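Local atomic coordinates of GCN5-related N-acetyltransferase (Kribbella flavida, PDB entry 4IUS), a protein that probably transfers an acyl group, such as acetyl from acetyl-CoA, to an acceptor substrate, as other members of the GNAT family do. Residues Ala7-Ser12 and Asp183-Val188; Ala176-Ile181 and Gln212-Val217. The protein carries 1 engineered substitution. One frame throughout, in Å; residues are numbered along the deposited sequence. Where two conformers were deposited one is given.

Interaction 1: residues Ala7-Ser12 and Asp183-Val188. With SO4 (sulfate ion), chain D.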
ATOM      1  N   ALA A   7       6.738  -6.681 -11.161  1.00 10.85           N
ATOM      2  CA  ALA A   7       7.106  -6.682  -9.740  1.00  9.72           C
ATOM      3  C   ALA A   7       8.126  -5.571  -9.448  1.00 10.25           C
ATOM      4  O   ALA A   7       8.005  -4.811  -8.484  1.00 10.01           O
ATOM      5  CB  ALA A   7       7.625  -8.051  -9.318  1.00 12.80           C
ATOM      6  N   ALA A   8       9.160  -5.509 -10.265  1.00 10.33           N
ATOM      7  CA  ALA A   8      10.168  -4.467 -10.134  1.00 10.12           C
ATOM      8  C   ALA A   8       9.585  -3.077 -10.352  1.00  9.85           C
ATOM      9  O   ALA A   8       9.970  -2.143  -9.644  1.00 10.50           O
ATOM     10  CB  ALA A   8      11.365  -4.713 -11.069  1.00 13.13           C
ATOM     11  N   ARG A   9       8.660  -2.931 -11.318  1.00 10.25           N
ATOM     12  CA  ARG A   9       8.034  -1.633 -11.547  1.00 10.43           C
ATOM     13  C   ARG A   9       7.284  -1.182 -10.289  1.00  9.24           C
ATOM     14  O   ARG A   9       7.384  -0.017  -9.886  1.00 10.68           O
ATOM     15  CB  ARG A   9       7.111  -1.731 -12.731  1.00 10.93           C
ATOM     16  CG  ARG A   9       6.486  -0.396 -13.055  1.00 12.38           C
ATOM     17  CD  ARG A   9       5.560  -0.449 -14.236  1.00 14.60           C
ATOM     18  NE  ARG A   9       4.893   0.836 -14.388  1.00 14.76           N
ATOM     19  CZ  ARG A   9       3.795   1.006 -15.098  1.00 15.10           C
ATOM     20  NH1 ARG A   9       3.212  -0.013 -15.722  1.00 16.41           N
ATOM     21  NH2 ARG A   9       3.226   2.193 -15.114  1.00 15.66           N
ATOM     22  N   ILE A  10       6.530  -2.088  -9.671  1.00  8.86           N
ATOM     23  CA  ILE A  10       5.758  -1.763  -8.494  1.00  8.72           C
ATOM     24  C   ILE A  10       6.681  -1.432  -7.329  1.00  8.56           C
ATOM     25  O   ILE A  10       6.510  -0.404  -6.643  1.00 10.00           O
ATOM     26  CB  ILE A  10       4.807  -2.892  -8.113  1.00  9.57           C
ATOM     27  CG1 ILE A  10       3.668  -2.952  -9.168  1.00 12.31           C
ATOM     28  CG2 ILE A  10       4.250  -2.706  -6.706  1.00 11.48           C
ATOM     29  CD1 ILE A  10       2.772  -4.174  -9.025  1.00 14.03           C
ATOM     30  N   ALA A  11       7.717  -2.235  -7.108  1.00  8.87           N
ATOM     31  CA  ALA A  11       8.649  -1.969  -5.998  1.00 10.12           C
ATOM     32  C   ALA A  11       9.345  -0.623  -6.177  1.00  9.19           C
ATOM     33  O   ALA A  11       9.535   0.133  -5.223  1.00 11.14           O
ATOM     34  CB  ALA A  11       9.648  -3.104  -5.863  1.00 10.77           C
ATOM     35  N   SER A  12       9.773  -0.326  -7.388  1.00  8.27           N
ATOM     36  CA  SER A  12      10.453   0.913  -7.679  0.60  8.90           C
ATOM     37  C   SER A  12       9.531   2.128  -7.470  1.00  9.52           C
ATOM     38  O   SER A  12       9.953   3.146  -6.937  1.00 10.37           O
ATOM     39  CB  SER A  12      11.028   0.918  -9.108  0.60 11.58           C
ATOM     40  OG  SER A  12      12.126   0.037  -9.238  0.60 13.60           O
ATOM     41  N   ASP A 183       5.763   7.041 -11.464  1.00 14.18           N
ATOM     42  CA  ASP A 183       5.989   6.247 -12.685  1.00 15.24           C
ATOM     43  C   ASP A 183       4.704   5.597 -13.209  1.00 13.66           C
ATOM     44  O   ASP A 183       4.701   4.443 -13.644  1.00 14.58           O
ATOM     45  CB  ASP A 183       7.053   5.114 -12.471  1.00 18.27           C
ATOM     46  CG  ASP A 183       7.304   4.268 -13.737  1.00 20.08           C
ATOM     47  OD1 ASP A 183       7.502   4.856 -14.835  1.00 25.00           O
ATOM     48  OD2 ASP A 183       7.323   2.989 -13.661  1.00 20.77           O
ATOM     49  N   GLY A 184       3.606   6.337 -13.143  1.00 11.91           N
ATOM     50  CA  GLY A 184       2.320   5.826 -13.623  1.00 12.49           C
ATOM     51  C   GLY A 184       1.627   4.825 -12.701  1.00 11.69           C
ATOM     52  O   GLY A 184       0.542   4.340 -13.025  1.00 12.88           O
ATOM     53  N   VAL A 185       2.235   4.508 -11.570  1.00  9.57           N
ATOM     54  CA  VAL A 185       1.736   3.500 -10.669  1.00  9.05           C
ATOM     55  C   VAL A 185       1.078   4.166  -9.469  1.00  9.72           C
ATOM     56  O   VAL A 185       1.586   5.136  -8.919  1.00  9.69           O
ATOM     57  CB  VAL A 185       2.871   2.566 -10.174  1.00  9.51           C
ATOM     58  CG1 VAL A 185       2.283   1.462  -9.329  1.00 10.25           C
ATOM     59  CG2 VAL A 185       3.664   2.003 -11.337  1.00 11.23           C
ATOM     60  N   THR A 186      -0.075   3.610  -9.085  1.00  8.77           N
ATOM     61  CA  THR A 186      -0.758   3.949  -7.845  1.00  8.43           C
ATOM     62  C   THR A 186      -1.090   2.671  -7.081  1.00  8.05           C
ATOM     63  O   THR A 186      -1.289   1.639  -7.683  1.00  8.78           O
ATOM     64  CB  THR A 186      -2.054   4.761  -8.110  1.00  9.72           C
ATOM     65  OG1 THR A 186      -2.567   5.260  -6.854  1.00 10.51           O
ATOM     66  CG2 THR A 186      -3.124   3.938  -8.808  1.00 10.17           C
ATOM     67  N   GLU A 187      -1.151   2.780  -5.754  1.00  8.20           N
ATOM     68  CA  GLU A 187      -1.687   1.779  -4.878  1.00  8.10           C
ATOM     69  C   GLU A 187      -3.087   2.175  -4.461  1.00  7.81           C
ATOM     70  O   GLU A 187      -3.273   3.301  -3.990  1.00  8.99           O
ATOM     71  CB  GLU A 187      -0.801   1.589  -3.653  1.00  9.49           C
ATOM     72  CG  GLU A 187      -1.346   0.476  -2.757  1.00 10.59           C
ATOM     73  CD  GLU A 187      -0.682   0.311  -1.402  1.00 13.01           C
ATOM     74  OE1 GLU A 187       0.234   1.091  -1.119  1.00 15.24           O
ATOM     75  OE2 GLU A 187      -1.087  -0.621  -0.653  1.00 14.81           O
ATOM     76  N   VAL A 188      -4.044   1.271  -4.585  1.00  7.91           N
ATOM     77  CA  VAL A 188      -5.386   1.462  -4.059  1.00  7.88           C
ATOM     78  C   VAL A 188      -5.408   0.800  -2.680  1.00  9.88           C
ATOM     79  O   VAL A 188      -4.983  -0.358  -2.523  1.00 10.58           O
ATOM     80  CB  VAL A 188      -6.460   0.900  -5.005  1.00  9.27           C
ATOM     81  CG1 VAL A 188      -7.826   0.954  -4.357  1.00 11.18           C
ATOM     82  CG2 VAL A 188      -6.454   1.702  -6.304  1.00 10.97           C
TER
HETATM   83  S   SO4 D 503       7.563   9.841 -13.131  0.60 29.77           S
HETATM   84  O1  SO4 D 503       6.766   9.236 -14.218  0.60 34.70           O
HETATM   85  O2  SO4 D 503       6.995   9.542 -11.791  0.60 28.38           O
HETATM   86  O3  SO4 D 503       8.953   9.355 -13.158  0.60 34.62           O
HETATM   87  O4  SO4 D 503       7.590  11.285 -13.379  0.60 33.54           O
HETATM   88  O   HOH W   1       8.446   2.114 -11.346  1.00 15.83           O
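R9 reaches from helix 6-19 to the turn ahead of strand 185-193 and holds it at D183. Its chain is fully extended, with CG anti to the backbone N (chi1 -177°), and this carries the guanidinium across to the turn. NH2 makes a nearly straight bond to D183 O at 3.1 Å, and the contact lies in both the guanidinium and the carbonyl plane. NH2 is also hydrogen-bonded to T221 OG1. These two bonds help fix the rotation of the group.

The tight part is beside the strand. V185 CG2 comes obliquely to the guanidinium, 3.5 Å from R9 NE. G184 lies next to NH2 with a positive phi of 76°; a CB there would crowd R9.

The solvent side is looser. R9 NE and D183 OD2 form a salt bridge at 3.3 Å, but its hydrogen bond is weak, and the guanidinium and carboxylate planes are 68° apart. A water donates to both R9 O and D183 OD2, adding a second link. D183 is exposed, and its backbone N donates to sulfate O2 at 2.8 Å; the ion is probably from the crystallisation liquor. Q16 NE2 holds the same ion.

Helix 6-19 packs on two parallel neighbours of the mixed sheet, strands 185-193 and 222-225. R9 rests on L222, while I10 and V185 meet W224.

Interaction 2: residues Ala176-Ile181 and Gln212-Val217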
ATOM      1  N   ALA A 176     -12.585   4.068  -0.498  1.00  6.44           N
ATOM      2  CA  ALA A 176     -11.292   3.566  -0.981  1.00  6.03           C
ATOM      3  C   ALA A 176     -10.457   4.776  -1.398  1.00  6.37           C
ATOM      4  O   ALA A 176     -10.998   5.833  -1.642  1.00  7.59           O
ATOM      5  CB  ALA A 176     -11.470   2.604  -2.172  1.00  8.70           C
ATOM      6  N   ALA A 177      -9.155   4.586  -1.437  1.00  7.16           N
ATOM      7  CA  ALA A 177      -8.230   5.684  -1.728  1.00  7.09           C
ATOM      8  C   ALA A 177      -7.163   5.207  -2.689  1.00  7.74           C
ATOM      9  O   ALA A 177      -6.927   3.979  -2.826  1.00  8.87           O
ATOM     10  CB  ALA A 177      -7.579   6.120  -0.416  1.00  8.83           C
ATOM     11  N   TRP A 178      -6.502   6.164  -3.336  1.00  7.96           N
ATOM     12  CA  TRP A 178      -5.343   5.859  -4.157  1.00  8.31           C
ATOM     13  C   TRP A 178      -4.180   6.748  -3.723  1.00  7.56           C
ATOM     14  O   TRP A 178      -4.355   7.896  -3.334  1.00  8.82           O
ATOM     15  CB  TRP A 178      -5.644   6.029  -5.664  1.00  9.39           C
ATOM     16  CG  TRP A 178      -5.864   7.437  -6.178  1.00  8.44           C
ATOM     17  CD1 TRP A 178      -4.934   8.259  -6.758  1.00  8.61           C
ATOM     18  CD2 TRP A 178      -7.132   8.152  -6.255  1.00  8.14           C
ATOM     19  NE1 TRP A 178      -5.502   9.427  -7.133  1.00  9.69           N
ATOM     20  CE2 TRP A 178      -6.841   9.422  -6.842  1.00  8.88           C
ATOM     21  CE3 TRP A 178      -8.433   7.894  -5.832  1.00  8.99           C
ATOM     22  CZ2 TRP A 178      -7.818  10.374  -7.037  1.00 10.52           C
ATOM     23  CZ3 TRP A 178      -9.418   8.863  -6.054  1.00  9.93           C
ATOM     24  CH2 TRP A 178      -9.107  10.084  -6.624  1.00 11.07           C
ATOM     25  N   THR A 179      -2.977   6.203  -3.804  1.00  9.20           N
ATOM     26  CA  THR A 179      -1.795   6.925  -3.475  1.00  9.38           C
ATOM     27  C   THR A 179      -1.331   7.839  -4.603  1.00 10.53           C
ATOM     28  O   THR A 179      -1.706   7.657  -5.752  1.00 10.25           O
ATOM     29  CB  THR A 179      -0.623   5.989  -3.089  1.00 10.43           C
ATOM     30  OG1 THR A 179      -0.278   5.228  -4.254  1.00 10.96           O
ATOM     31  CG2 THR A 179      -0.998   5.077  -1.950  1.00 12.97           C
ATOM     32  N   ALA A 180      -0.499   8.817  -4.251  1.00 10.36           N
ATOM     33  CA  ALA A 180       0.154   9.644  -5.233  1.00 10.28           C
ATOM     34  C   ALA A 180       0.811   8.762  -6.291  1.00 11.63           C
ATOM     35  O   ALA A 180       1.513   7.785  -5.986  1.00 14.68           O
ATOM     36  CB  ALA A 180       1.186  10.526  -4.564  1.00 13.34           C
ATOM     37  N   ILE A 181       0.681   9.155  -7.554  1.00 10.47           N
ATOM     38  CA  ILE A 181       1.224   8.390  -8.660  1.00 11.49           C
ATOM     39  C   ILE A 181       2.749   8.530  -8.649  1.00 11.94           C
ATOM     40  O   ILE A 181       3.278   9.610  -8.372  1.00 13.92           O
ATOM     41  CB  ILE A 181       0.603   8.831  -9.992  1.00 12.78           C
ATOM     42  CG1 ILE A 181      -0.809   8.269 -10.198  1.00 13.62           C
ATOM     43  CG2 ILE A 181       1.504   8.457 -11.185  1.00 16.51           C
ATOM     44  CD1 ILE A 181      -1.903   8.573  -9.199  1.00 13.66           C
ATOM     45  N   GLN A 212     -10.765   3.704 -10.937  1.00 10.27           N
ATOM     46  CA  GLN A 212     -11.159   4.429 -12.124  1.00 10.64           C
ATOM     47  C   GLN A 212     -10.743   5.876 -12.053  1.00  9.77           C
ATOM     48  O   GLN A 212     -10.254   6.428 -13.036  1.00 11.46           O
ATOM     49  CB  GLN A 212     -12.667   4.347 -12.292  1.00 11.49           C
ATOM     50  CG  GLN A 212     -13.176   4.993 -13.568  1.00 14.53           C
ATOM     51  CD  GLN A 212     -14.667   4.926 -13.656  1.00 14.33           C
ATOM     52  OE1 GLN A 212     -15.351   5.454 -12.803  1.00 19.33           O
ATOM     53  NE2 GLN A 212     -15.163   4.193 -14.622  1.00 18.56           N
ATOM     54  N   GLN A 213     -10.892   6.528 -10.903  1.00  9.91           N
ATOM     55  CA  GLN A 213     -10.457   7.895 -10.787  1.00 11.46           C
ATOM     56  C   GLN A 213      -8.937   8.072 -10.846  1.00 10.71           C
ATOM     57  O   GLN A 213      -8.427   9.026 -11.464  1.00 11.92           O
ATOM     58  CB  GLN A 213     -11.055   8.517  -9.508  1.00 14.72           C
ATOM     59  CG  GLN A 213     -12.581   8.537  -9.482  1.00 17.60           C
ATOM     60  CD  GLN A 213     -13.138   9.101 -10.764  1.00 18.68           C
ATOM     61  OE1 GLN A 213     -12.850  10.236 -11.121  1.00 18.42           O
ATOM     62  NE2 GLN A 213     -13.890   8.275 -11.511  1.00 25.33           N
ATOM     63  N   ALA A 214      -8.196   7.140 -10.261  1.00 11.12           N
ATOM     64  CA  ALA A 214      -6.758   7.173 -10.361  1.00 12.39           C
ATOM     65  C   ALA A 214      -6.319   7.160 -11.831  1.00 11.63           C
ATOM     66  O   ALA A 214      -5.406   7.872 -12.214  1.00 14.61           O
ATOM     67  CB  ALA A 214      -6.138   5.997  -9.591  1.00 14.48           C
ATOM     68  N   PHE A 215      -6.999   6.347 -12.655  1.00 10.35           N
ATOM     69  CA  PHE A 215      -6.691   6.298 -14.083  1.00 11.95           C
ATOM     70  C   PHE A 215      -7.193   7.527 -14.843  1.00 14.11           C
ATOM     71  O   PHE A 215      -6.481   8.064 -15.703  1.00 20.66           O
ATOM     72  CB  PHE A 215      -7.342   5.075 -14.691  1.00 10.86           C
ATOM     73  CG  PHE A 215      -6.798   3.727 -14.241  1.00 10.48           C
ATOM     74  CD1 PHE A 215      -5.504   3.554 -13.796  1.00 11.47           C
ATOM     75  CD2 PHE A 215      -7.583   2.611 -14.305  1.00 11.28           C
ATOM     76  CE1 PHE A 215      -5.023   2.294 -13.465  1.00 11.38           C
ATOM     77  CE2 PHE A 215      -7.107   1.348 -13.971  1.00 11.90           C
ATOM     78  CZ  PHE A 215      -5.832   1.194 -13.562  1.00 10.90           C
ATOM     79  N   GLU A 216      -8.414   7.953 -14.569  1.00 13.70           N
ATOM     80  CA  GLU A 216      -9.057   9.008 -15.373  1.00 16.37           C
ATOM     81  C   GLU A 216      -8.597  10.398 -15.032  1.00 18.55           C
ATOM     82  O   GLU A 216      -8.450  11.226 -15.928  1.00 21.86           O
ATOM     83  CB  GLU A 216     -10.565   8.955 -15.214  1.00 17.79           C
ATOM     84  CG  GLU A 216     -11.224   7.775 -15.876  1.00 21.25           C
ATOM     85  CD  GLU A 216     -12.766   7.819 -15.836  1.00 28.28           C
ATOM     86  OE1 GLU A 216     -13.382   8.742 -15.205  1.00 37.99           O
ATOM     87  OE2 GLU A 216     -13.353   6.912 -16.464  1.00 35.01           O
ATOM     88  N   VAL A 217      -8.449  10.693 -13.738  1.00 18.52           N
ATOM     89  CA  VAL A 217      -8.007  12.022 -13.312  1.00 21.12           C
ATOM     90  C   VAL A 217      -6.609  12.038 -12.665  1.00 19.68           C
ATOM     91  O   VAL A 217      -5.950  13.063 -12.674  1.00 20.59           O
ATOM     92  CB  VAL A 217      -9.037  12.729 -12.395  1.00 22.80           C
ATOM     93  CG1 VAL A 217     -10.336  12.997 -13.157  1.00 31.43           C
ATOM     94  CG2 VAL A 217      -9.298  11.951 -11.114  1.00 22.69           C
TER
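The indole of W178 presents one face to helix 202-216, and A214 sits over it. A214 CB lies 3.9 Å from the centroid of the W178 five-membered ring, only 20° off the ring normal. This is a CH-pi contact. The closest single approach is A214 CB to W178 CG, at 3.7 Å. A214 CA lies over the same face, 4.0 Å above the plane and shifted toward the rim. At the far end of the six-membered ring, Q213 CB comes within 3.8 Å of W178 CH2. Its approach is oblique. NE1 is hydrogen-bonded to P158 O.

The torsions of W178 explain the fit. CG stands between the backbone N and the carbonyl carbon (chi1 69°), and chi2 of 96° turns the flat of the ring to the helix. Strand and helix come close here, with the CA atoms of W178 and A214 6.5 Å apart. Q213 gives only the base of its side chain to the contact. Beyond CB the chain leads away from the indole and takes the amide with it; it bends at chi2.

T186 of strand 185-193 touches both W178 and A214, and V164 of strand 161-168 adds to the packing on W178. A leucine in place of W178 would probably leave A214 and Q213 CB without the flat surface they rest on, and P158 O without its indole donor.

No hydrogen bond joins the two segments. The one polar group of the indole, NE1, is paired outside them. The contact is buried and depends on dispersion and CH-pi attraction, so it rests on close fit.

The centres of interactions 1 and 2 lie about 13 Å apart. Their segments alternate along the chain: 7-12, 176-181, 183-188, 212-217. Strands 171-179 and 185-193 follow each other and are antiparallel neighbours in the mixed sheet. They join the two contacts directly: T186 OG1 lies 2.8 Å from T179 O, and E187 O lies 2.9 Å from T179 N. V185 and T186 point to opposite sides of the sheet. Helix 6-19 packs on the V185 side, and helix 202-216 packs on the T186 side. The sheet is therefore sandwiched between helices, consistent with the GNAT fold, and the N-terminal helix is tied to the mixed sheet.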